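Local structure of CHAD domain protein (Streptomyces chartreusis, 6RN5) at residues E102-Y105 and T106-E110; L179-Q182 and L183-R187. The protein probably binds inorganic polyphosphate through its all-helical CHAD domain and also binds copper ions. One frame throughout, in Å; residues are numbered along the deposited sequence.

Interaction 1. Residues E102-Y105 and T106-E110; sequences EHAY and TARLE
E102 and T106 meet across one turn of the long α-helix 82-120 of the CHAD domain, in its i to i+4 backbone pattern. Two donors of T106 grip the carbonyl of E102: T106 N lies in the carbonyl plane, while T106 OG1 donates to E102 O at 3.0 Å from above that plane, 48° out of it. The hydroxyl gets there because OG1 stands anti to the carbonyl carbon of T106 (chi1 -52°), folded back beside its own backbone N. A valine here has no hydroxyl to donate, and E102 O would probably be held by the backbone N-H alone. The helix continues with A107 N to H103 O (2.8 Å), R108 N to A104 O and L109 N to Y105 O. The carboxylate of E102 turns elsewhere, its OE1 bonding H191 of helix 170-198. In the packing, the ring of Y105 and the R108 side chain lie side by side, pointing the same way, with ring and guanidinium planes 84° apart. The bent R108 chain also touches E322 and A326 of helix 305-331. A104 O lies over one guanidinium face, 4.0 Å from R108 CZ, and Y105 CE1 sits at the guanidinium edge, 3.5 Å from R108 NH1.

Interaction 2. Residues L179-Q182 and L183-R187; sequences LDRQ and LTLAR
T184 reaches back one helical turn to D180: the carbonyl oxygen of D180 takes the N-H of T184 and is approached by the T184 hydroxyl. T184 OG1 lies a very short 2.5 Å from D180 O, a length best taken with caution, and T184 N reaches the same oxygen at 3.0 Å in a bent hydrogen bond (143° at the hydrogen). The hydroxyl lies beside its own backbone N (chi1 -65°), which turns OG1 toward the preceding turn and places CG2 anti to that N. The D180 and T184 side chains lie alongside one another, pointing the same way, and D180 OD1 comes to 3.0 Å from T184 OG1, so the hydroxyl sits close to both the carbonyl and the carboxylate of the same residue.

Main-chain bonds continue the turn on both sides: L183 N to L179 O at 2.8 Å, L185 N to R181 O in a nearly straight hydrogen bond, and A186 N to Q182 O. Q182 extends beyond CG, and its NE2 bonds the hydroxyl of T333.

Farther out the contact is packing. L185 CD1 lies over one face of the R181 guanidinium, 4.1 Å from R181 CZ; a bend at chi3 brings that face under the methyl. On the buried side, L179 CB and L183 CD1 pack at 4.4 Å. L179 continues onto A330 of helix 305-331 and onto L344 and L347 of helix 338-366, whereas L183 rests on Y105 of helix 82-120.

The whole is an amphipathic turn of an α-helix within the helical CHAD domain: leucines one turn apart face neighbouring helices, R181 and L185 occupy exposed positions, and a threonine hydroxyl is turned back toward the carbonyl four residues earlier.

Interactions 1 and 2 each span about two turns of the successive helices 82-120 and 170-198, which pack together with the two centres about 9 Å apart. Both turn a threonine hydroxyl back to the carbonyl its N-H bonds, at an ordinary length in interaction 1 and a suspiciously short one in interaction 2. Interaction 1 has no buried residue among those touching, whereas interaction 2 is partly buried through L179 and L183. The first sets an aromatic ring beside a guanidinium; the second joins leucines on its buried side and a leucine and an arginine on its exposed one. Between them, Y105 CD1 meets L183 CD2 at 3.8 Å, and a long, weak ion pair links R187 with E102.

Interaction 1. Residues E102-Y105 and T106-E110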
loop_
_atom_site.group_PDB
_atom_site.type_symbol
_atom_site.label_atom_id
_atom_site.label_comp_id
_atom_site.label_asym_id
_atom_site.label_seq_id
_atom_site.Cartn_x
_atom_site.Cartn_y
_atom_site.Cartn_z
ATOM N N GLU A 102 29.749 0.412 0.460
ATOM C CA GLU A 102 29.564 0.419 1.906
ATOM C C GLU A 102 28.372 1.297 2.299
ATOM O O GLU A 102 27.449 0.850 2.973
ATOM C CB GLU A 102 30.834 0.850 2.633
ATOM C CG GLU A 102 30.660 0.866 4.132
ATOM C CD GLU A 102 31.890 1.336 4.883
ATOM O OE1 GLU A 102 32.935 1.669 4.252
ATOM O OE2 GLU A 102 31.789 1.359 6.119
ATOM N N HIS A 103 28.401 2.538 1.843
ATOM C CA HIS A 103 27.352 3.534 2.104
ATOM C C HIS A 103 25.949 3.080 1.626
ATOM O O HIS A 103 24.986 3.252 2.326
ATOM C CB HIS A 103 27.761 4.887 1.441
ATOM C CG HIS A 103 26.613 5.807 1.156
ATOM N ND1 HIS A 103 26.028 6.601 2.128
ATOM C CD2 HIS A 103 25.930 6.052 0.007
ATOM C CE1 HIS A 103 25.039 7.291 1.588
ATOM N NE2 HIS A 103 24.962 6.985 0.301
ATOM N N ALA A 104 25.847 2.504 0.431
ATOM C CA ALA A 104 24.576 2.041 -0.048
ATOM C C ALA A 104 23.949 1.026 0.946
ATOM O O ALA A 104 22.752 1.080 1.257
ATOM C CB ALA A 104 24.728 1.462 -1.476
ATOM N N TYR A 105 24.755 0.094 1.432
ATOM C CA TYR A 105 24.274 -0.914 2.393
ATOM C C TYR A 105 23.887 -0.277 3.707
ATOM O O TYR A 105 22.814 -0.617 4.292
ATOM C CB TYR A 105 25.287 -2.031 2.629
ATOM C CG TYR A 105 25.428 -2.957 1.439
ATOM C CD1 TYR A 105 24.335 -3.639 0.927
ATOM C CD2 TYR A 105 26.670 -3.178 0.840
ATOM C CE1 TYR A 105 24.468 -4.486 -0.155
ATOM C CE2 TYR A 105 26.801 -4.024 -0.246
ATOM C CZ TYR A 105 25.704 -4.655 -0.734
ATOM O OH TYR A 105 25.834 -5.516 -1.781
ATOM N N THR A 106 24.668 0.713 4.124
ATOM C CA THR A 106 24.357 1.454 5.374
ATOM C C THR A 106 23.055 2.216 5.268
ATOM O O THR A 106 22.242 2.179 6.171
ATOM C CB THR A 106 25.466 2.455 5.708
ATOM O OG1 THR A 106 26.732 1.783 5.695
ATOM C CG2 THR A 106 25.225 3.107 7.074
ATOM N N ALA A 107 22.835 2.913 4.157
ATOM C CA ALA A 107 21.598 3.693 4.018
ATOM C C ALA A 107 20.376 2.768 3.838
ATOM O O ALA A 107 19.286 3.034 4.350
ATOM C CB ALA A 107 21.707 4.651 2.852
ATOM N N ARG A 108 20.568 1.675 3.099
ATOM C CA ARG A 108 19.486 0.709 2.909
ATOM C C ARG A 108 18.994 0.116 4.255
ATOM O O ARG A 108 17.811 -0.021 4.487
ATOM C CB ARG A 108 19.974 -0.359 1.954
ATOM C CG ARG A 108 18.949 -1.364 1.553
ATOM C CD ARG A 108 19.517 -2.170 0.418
ATOM N NE ARG A 108 19.918 -1.251 -0.643
ATOM C CZ ARG A 108 20.996 -1.393 -1.421
ATOM N NH1 ARG A 108 21.809 -2.434 -1.300
ATOM N NH2 ARG A 108 21.240 -0.484 -2.349
ATOM N N LEU A 109 19.900 -0.224 5.146
ATOM C CA LEU A 109 19.499 -0.776 6.431
ATOM C C LEU A 109 18.664 0.227 7.184
ATOM O O LEU A 109 17.556 -0.074 7.673
ATOM C CB LEU A 109 20.724 -1.166 7.265
ATOM C CG LEU A 109 20.458 -1.668 8.694
ATOM C CD1 LEU A 109 19.406 -2.780 8.732
ATOM C CD2 LEU A 109 21.737 -2.157 9.360
ATOM N N GLU A 110 19.185 1.440 7.265
ATOM C CA GLU A 110 18.447 2.523 7.906
ATOM C C GLU A 110 17.044 2.757 7.330
ATOM O O GLU A 110 16.056 2.874 8.072
ATOM C CB GLU A 110 19.249 3.790 7.793
ATOM C CG GLU A 110 18.479 4.970 8.323
ATOM C CD GLU A 110 19.361 5.945 9.050
ATOM O OE1 GLU A 110 20.512 6.160 8.572
ATOM O OE2 GLU A 110 18.876 6.486 10.086
#

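Interaction 2. Residues L179-Q182 and L183-R187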
loop_
_atom_site.group_PDB
_atom_site.type_symbol
_atom_site.label_atom_id
_atom_site.label_comp_id
_atom_site.label_asym_id
_atom_site.label_seq_id
_atom_site.Cartn_x
_atom_site.Cartn_y
_atom_site.Cartn_z
ATOM N N LEU A 179 17.537 -8.380 8.771
ATOM C CA LEU A 179 18.098 -7.400 7.864
ATOM C C LEU A 179 19.327 -6.692 8.462
ATOM O O LEU A 179 20.306 -6.404 7.772
ATOM C CB LEU A 179 17.021 -6.384 7.488
ATOM C CG LEU A 179 15.883 -6.959 6.631
ATOM C CD1 LEU A 179 14.705 -6.026 6.647
ATOM C CD2 LEU A 179 16.306 -7.195 5.185
ATOM N N ASP A 180 19.265 -6.357 9.737
ATOM C CA ASP A 180 20.433 -5.810 10.398
ATOM C C ASP A 180 21.659 -6.740 10.264
ATOM O O ASP A 180 22.744 -6.301 9.896
ATOM C CB ASP A 180 20.086 -5.558 11.864
ATOM C CG ASP A 180 21.182 -4.842 12.625
ATOM O OD1 ASP A 180 22.275 -4.614 12.118
ATOM O OD2 ASP A 180 20.939 -4.508 13.771
ATOM N N ARG A 181 21.470 -8.035 10.527
ATOM C CA ARG A 181 22.530 -9.010 10.337
ATOM C C ARG A 181 22.994 -9.071 8.889
ATOM O O ARG A 181 24.175 -8.930 8.614
ATOM C CB ARG A 181 22.091 -10.418 10.811
ATOM C CG ARG A 181 23.177 -11.487 10.690
ATOM C CD ARG A 181 22.752 -12.881 11.184
ATOM N NE ARG A 181 23.250 -13.928 10.262
ATOM C CZ ARG A 181 24.448 -14.550 10.304
ATOM N NH1 ARG A 181 25.340 -14.278 11.267
ATOM N NH2 ARG A 181 24.754 -15.475 9.361
ATOM N N GLN A 182 22.076 -9.274 7.962
ATOM C CA GLN A 182 22.439 -9.429 6.563
ATOM C C GLN A 182 23.114 -8.210 5.917
ATOM O O GLN A 182 24.123 -8.317 5.249
ATOM C CB GLN A 182 21.222 -9.855 5.763
ATOM C CG GLN A 182 20.809 -11.308 6.057
ATOM C CD GLN A 182 19.644 -11.756 5.179
ATOM O OE1 GLN A 182 19.074 -10.949 4.386
ATOM N NE2 GLN A 182 19.270 -13.040 5.307
ATOM N N LEU A 183 22.534 -7.055 6.130
ATOM C CA LEU A 183 23.075 -5.825 5.579
ATOM C C LEU A 183 24.334 -5.361 6.283
ATOM O O LEU A 183 25.173 -4.717 5.671
ATOM C CB LEU A 183 21.993 -4.756 5.565
ATOM C CG LEU A 183 20.907 -5.087 4.506
ATOM C CD1 LEU A 183 19.649 -4.255 4.716
ATOM C CD2 LEU A 183 21.432 -4.834 3.086
ATOM N N THR A 184 24.501 -5.711 7.538
ATOM C CA THR A 184 25.737 -5.421 8.239
ATOM C C THR A 184 26.887 -6.245 7.723
ATOM O O THR A 184 27.981 -5.737 7.517
ATOM C CB THR A 184 25.603 -5.677 9.735
ATOM O OG1 THR A 184 24.648 -4.751 10.246
ATOM C CG2 THR A 184 26.944 -5.411 10.458
ATOM N N LEU A 185 26.650 -7.532 7.528
ATOM C CA LEU A 185 27.632 -8.351 6.852
ATOM C C LEU A 185 28.012 -7.779 5.507
ATOM O O LEU A 185 29.207 -7.747 5.173
ATOM C CB LEU A 185 27.164 -9.815 6.690
ATOM C CG LEU A 185 27.098 -10.563 8.023
ATOM C CD1 LEU A 185 26.341 -11.883 7.851
ATOM C CD2 LEU A 185 28.495 -10.758 8.609
ATOM N N ALA A 186 27.003 -7.449 4.705
ATOM C CA ALA A 186 27.205 -6.874 3.358
ATOM C C ALA A 186 28.089 -5.613 3.425
ATOM O O ALA A 186 29.003 -5.439 2.631
ATOM C CB ALA A 186 25.879 -6.518 2.721
ATOM N N ARG A 187 27.817 -4.780 4.426
ATOM C CA ARG A 187 28.513 -3.541 4.630
ATOM C C ARG A 187 29.970 -3.800 4.961
ATOM O O ARG A 187 30.854 -3.233 4.325
ATOM C CB ARG A 187 27.842 -2.779 5.765
ATOM C CG ARG A 187 28.604 -1.573 6.285
ATOM C CD ARG A 187 27.890 -0.965 7.478
ATOM N NE ARG A 187 28.765 -0.059 8.201
ATOM C CZ ARG A 187 28.397 0.741 9.203
ATOM N NH1 ARG A 187 27.135 0.773 9.622
ATOM N NH2 ARG A 187 29.312 1.525 9.794
#